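Local coordinates for protein gluconate kinase (Lactobacillus acidophilus, PDB 3LL3) that probably transfers a phosphate from ATP to a sugar or sugar acid as a member of the FGGY carbohydrate kinase family, at residues W76-M80 and S238-L242; G156-Y160 and T171-M175. The contacts are given in a common frame with arbitrary orientation. Residue numbers count along the deposited sequence, not the author numbering.

How the interactions relate
Both contacts are buried in the N-terminal FGGY domain, neither at the surface, their centres about 9 Å apart, and they share a border. Interaction 1 lies nearer the centre of the chain, about 7 Å from it, where two parallel strand ends open onto the D-xylulose pocket; interaction 2, about 14 Å out, packs a helix start against a strand-to-helix turn flanking the same sheet. The first is joined by one backbone hydrogen bond and van der Waals packing, with the D239 carboxylate bonded to the sugar; the second by a salt bridge and a hydroxyl-to-carboxylate hydrogen bond, neither involving the ligand. T174 OG1 probably hydrogen-bonds S238 N at 2.8 Å, and S78 CB meets M175 CE at 3.6 Å.

Interaction 1 (W76-M80 and S238-L242); sequences WSSQM and SDGYL. With XUL (D-xylulose), chain E.
The D-xylulose pocket of this actin-like ATPase fold opens here, where parallel strands 70-78 and 232-238 end side by side. W76-S78 is extended; S78 pairs with S238 (CA-CA 5.0 Å), and D239 N donates to S78 O at 2.9 Å. After S238 the chain turns directly into helix 239-245. S238, chi1 p, is its N-cap: S238 OG accepts Y241 N at 3.2 Å. Q79-M80 continues as a loop over the helix start, placing M80 CG 3.6 Å from S238 CB and 3.3 Å from D239 OD1, with M80 chi1 m and chi2 t. On the strand side, L242 CD1 packs 3.5 Å from both W76 O and S77 CB, while L242 also touches helix 429-441. D239, chi1 p, holds OD2 2.7 Å from XUL O5, which donates to it; M80 N donates to that same O5 at 3.0 Å. The terminal hydroxyl is thus both acceptor and donor, a geometry consistent with D239 acting as the catalytic base, as in related FGGY kinases.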
# COMPACT_ATOMS: atom_id res chain seq x y z
N TRP A 76 -2.20 7.19 -43.44
CA TRP A 76 -2.89 7.52 -42.20
C TRP A 76 -2.70 6.50 -41.10
O TRP A 76 -2.83 5.29 -41.33
CB TRP A 76 -4.39 7.74 -42.48
CG TRP A 76 -4.61 8.78 -43.51
CD1 TRP A 76 -4.66 8.60 -44.86
CD2 TRP A 76 -4.80 10.18 -43.28
NE1 TRP A 76 -4.86 9.81 -45.50
CE2 TRP A 76 -4.96 10.79 -44.54
CE3 TRP A 76 -4.86 10.98 -42.13
CZ2 TRP A 76 -5.17 12.16 -44.69
CZ3 TRP A 76 -5.06 12.34 -42.28
CH2 TRP A 76 -5.20 12.92 -43.55
N SER A 77 -2.35 6.99 -39.91
CA SER A 77 -2.39 6.23 -38.68
C SER A 77 -3.40 6.97 -37.79
O SER A 77 -3.47 8.20 -37.81
CB SER A 77 -1.02 6.21 -38.02
OG SER A 77 -1.09 5.61 -36.74
N SER A 78 -4.23 6.23 -37.06
CA SER A 78 -5.33 6.87 -36.35
C SER A 78 -5.65 6.21 -35.00
O SER A 78 -5.55 4.99 -34.87
CB SER A 78 -6.58 6.86 -37.24
OG SER A 78 -7.72 7.35 -36.55
N GLN A 79 -6.05 7.03 -34.03
CA GLN A 79 -6.65 6.54 -32.80
C GLN A 79 -7.75 5.54 -33.14
O GLN A 79 -8.32 5.59 -34.23
CB GLN A 79 -7.27 7.71 -32.03
CG GLN A 79 -8.43 8.33 -32.78
CD GLN A 79 -8.92 9.63 -32.15
OE1 GLN A 79 -8.44 10.72 -32.46
NE2 GLN A 79 -9.92 9.51 -31.28
N MSE A 80 -8.04 4.65 -32.21
CA MSE A 80 -9.02 3.59 -32.41
C MSE A 80 -10.29 3.83 -31.61
O MSE A 80 -10.30 4.64 -30.69
CB MSE A 80 -8.44 2.25 -32.00
CG MSE A 80 -7.21 1.87 -32.78
SE MSE A 80 -6.57 0.07 -32.32
CE MSE A 80 -7.93 -0.96 -33.33
N SER A 238 -4.74 1.41 -38.01
CA SER A 238 -4.86 1.86 -36.63
C SER A 238 -3.48 2.16 -36.01
O SER A 238 -2.46 1.61 -36.44
CB SER A 238 -5.53 0.76 -35.81
OG SER A 238 -4.69 -0.38 -35.73
N ASP A 239 -3.45 3.01 -34.99
CA ASP A 239 -2.20 3.35 -34.32
C ASP A 239 -1.59 2.10 -33.65
O ASP A 239 -0.37 1.91 -33.65
CB ASP A 239 -2.43 4.46 -33.29
CG ASP A 239 -3.54 4.14 -32.29
OD1 ASP A 239 -4.12 3.03 -32.35
OD2 ASP A 239 -3.87 5.00 -31.44
N GLY A 240 -2.44 1.24 -33.12
CA GLY A 240 -2.00 -0.00 -32.50
C GLY A 240 -1.25 -0.93 -33.44
O GLY A 240 -0.17 -1.43 -33.11
N TYR A 241 -1.83 -1.17 -34.61
CA TYR A 241 -1.21 -2.02 -35.61
C TYR A 241 0.05 -1.39 -36.17
O TYR A 241 1.09 -2.03 -36.26
CB TYR A 241 -2.18 -2.28 -36.75
CG TYR A 241 -1.55 -3.04 -37.89
CD1 TYR A 241 -1.25 -4.40 -37.77
CD2 TYR A 241 -1.23 -2.40 -39.07
CE1 TYR A 241 -0.67 -5.09 -38.83
CE2 TYR A 241 -0.65 -3.08 -40.12
CZ TYR A 241 -0.37 -4.43 -40.00
OH TYR A 241 0.21 -5.07 -41.06
N LEU A 242 -0.07 -0.13 -36.61
CA LEU A 242 1.04 0.57 -37.22
C LEU A 242 2.23 0.75 -36.25
O LEU A 242 3.38 0.61 -36.65
CB LEU A 242 0.58 1.90 -37.79
CG LEU A 242 -0.33 1.73 -39.02
CD1 LEU A 242 -0.75 3.08 -39.60
CD2 LEU A 242 0.35 0.89 -40.07
C1 XUL E . -5.37 0.18 -28.87
C2 XUL E . -6.51 0.50 -27.88
C3 XUL E . -6.69 1.95 -27.35
C4 XUL E . -5.92 3.04 -28.11
C5 XUL E . -6.49 3.35 -29.51
O1 XUL E . -4.45 -0.70 -28.27
O2 XUL E . -7.22 -0.40 -27.49
O3 XUL E . -6.26 2.01 -26.01
O4 XUL E . -5.98 4.22 -27.33
O5 XUL E . -6.14 4.65 -29.93

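Interaction 2 (G156-Y160 and T171-M175)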
# COMPACT_ATOMS: atom_id res chain seq x y z
N GLY A 156 -15.67 6.21 -37.94
CA GLY A 156 -14.65 6.71 -37.03
C GLY A 156 -13.98 7.93 -37.63
O GLY A 156 -14.23 8.26 -38.79
N ILE A 157 -13.14 8.59 -36.85
CA ILE A 157 -12.48 9.81 -37.30
C ILE A 157 -11.61 9.61 -38.55
O ILE A 157 -11.50 10.51 -39.38
CB ILE A 157 -11.62 10.43 -36.18
CG1 ILE A 157 -11.07 11.79 -36.63
CG2 ILE A 157 -10.47 9.49 -35.81
CD1 ILE A 157 -12.12 12.87 -36.72
N LYS A 158 -10.95 8.46 -38.68
CA LYS A 158 -10.17 8.27 -39.89
C LYS A 158 -11.08 8.25 -41.13
O LYS A 158 -10.77 8.89 -42.13
CB LYS A 158 -9.23 7.06 -39.84
CG LYS A 158 -8.48 6.83 -41.18
CD LYS A 158 -7.23 5.92 -41.02
CE LYS A 158 -7.61 4.44 -40.91
NZ LYS A 158 -7.96 3.85 -42.25
N GLU A 159 -12.20 7.53 -41.05
CA GLU A 159 -13.19 7.49 -42.13
C GLU A 159 -13.73 8.89 -42.44
O GLU A 159 -13.86 9.27 -43.59
CB GLU A 159 -14.37 6.57 -41.76
CG GLU A 159 -14.02 5.10 -41.68
CD GLU A 159 -13.16 4.81 -40.47
OE1 GLU A 159 -13.59 5.23 -39.36
OE2 GLU A 159 -12.07 4.21 -40.62
N TYR A 160 -14.03 9.64 -41.39
CA TYR A 160 -14.52 11.00 -41.53
C TYR A 160 -13.57 11.84 -42.37
O TYR A 160 -13.99 12.47 -43.35
CB TYR A 160 -14.71 11.66 -40.17
CG TYR A 160 -15.17 13.10 -40.32
CD1 TYR A 160 -16.44 13.40 -40.79
CD2 TYR A 160 -14.32 14.16 -40.03
CE1 TYR A 160 -16.86 14.70 -40.95
CE2 TYR A 160 -14.73 15.48 -40.18
CZ TYR A 160 -16.00 15.74 -40.65
OH TYR A 160 -16.41 17.06 -40.80
N THR A 171 -13.26 2.02 -44.51
CA THR A 171 -12.40 1.74 -43.35
C THR A 171 -11.45 0.58 -43.67
O THR A 171 -11.73 -0.22 -44.58
CB THR A 171 -13.23 1.45 -42.08
OG1 THR A 171 -12.37 1.46 -40.93
CG2 THR A 171 -13.95 0.10 -42.17
N ASP A 172 -10.32 0.48 -42.98
CA ASP A 172 -9.45 -0.65 -43.22
C ASP A 172 -9.76 -1.72 -42.18
O ASP A 172 -10.37 -1.44 -41.16
CB ASP A 172 -7.96 -0.27 -43.12
CG ASP A 172 -7.55 0.06 -41.69
OD1 ASP A 172 -6.87 -0.77 -41.05
OD2 ASP A 172 -7.93 1.15 -41.21
N THR A 173 -9.33 -2.94 -42.46
CA THR A 173 -9.54 -4.06 -41.57
C THR A 173 -9.10 -3.77 -40.12
O THR A 173 -9.80 -4.14 -39.20
CB THR A 173 -8.77 -5.30 -42.08
OG1 THR A 173 -9.14 -5.58 -43.44
CG2 THR A 173 -9.06 -6.49 -41.21
N THR A 174 -7.94 -3.14 -39.91
CA THR A 174 -7.43 -2.97 -38.54
C THR A 174 -8.29 -1.99 -37.76
O THR A 174 -8.37 -2.05 -36.53
CB THR A 174 -5.95 -2.46 -38.48
OG1 THR A 174 -5.93 -1.05 -38.74
CG2 THR A 174 -5.08 -3.18 -39.49
N MSE A 175 -8.94 -1.08 -38.47
CA MSE A 175 -9.81 -0.11 -37.83
C MSE A 175 -11.20 -0.71 -37.56
O MSE A 175 -11.81 -0.43 -36.53
CB MSE A 175 -9.90 1.17 -38.67
CG MSE A 175 -10.60 2.31 -37.96
SE MSE A 175 -9.67 2.98 -36.37
CE MSE A 175 -8.02 3.60 -37.23
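Two charged side chains from the first turn of helix 157-166 reach across to the point where strand 170-172 gives way to helix 173-176. K158 NZ forms a salt bridge with D172 OD2 at 2.9 Å and also donates to the backbone O of L235, so the buried ammonium has both a charged and a neutral acceptor. The other D172 oxygen faces its own helix. D172 is the N-cap, and D172 OD1 receives T174 OG1 at 2.5 Å, T174 N at 2.8 Å and, more weakly, M175 N at 3.3 Å; the T174 N bond is also weak, its angle being poor. One carboxylate therefore caps a helix and neutralises a lysine.

E159 divides its oxygens similarly. With chi1 m and chi2 p the chain folds back, letting E159 OE1 take a weak bond from G156 N at 2.7 Å at the helix start, while E159 OE2 accepts T171 OG1 at 2.8 Å. The lack of a side chain at G156 leaves room for this fold, since a CB there would clash with E159 OE1. Van der Waals contacts of selenomethionine M175 complete the interface: M175 CE lies 3.8 Å from K158 CE, and M175 CG 3.6 Å from the carboxylate oxygen E159 OE2.

T171 pairs through its backbone with strand 206-208, while D172 and M175 lean on strand 232-238 and K158 and M175 on strand 70-78. The turn and the helix start thus pack together against the central sheet, with I157 and Y160 reaching helix 49-65.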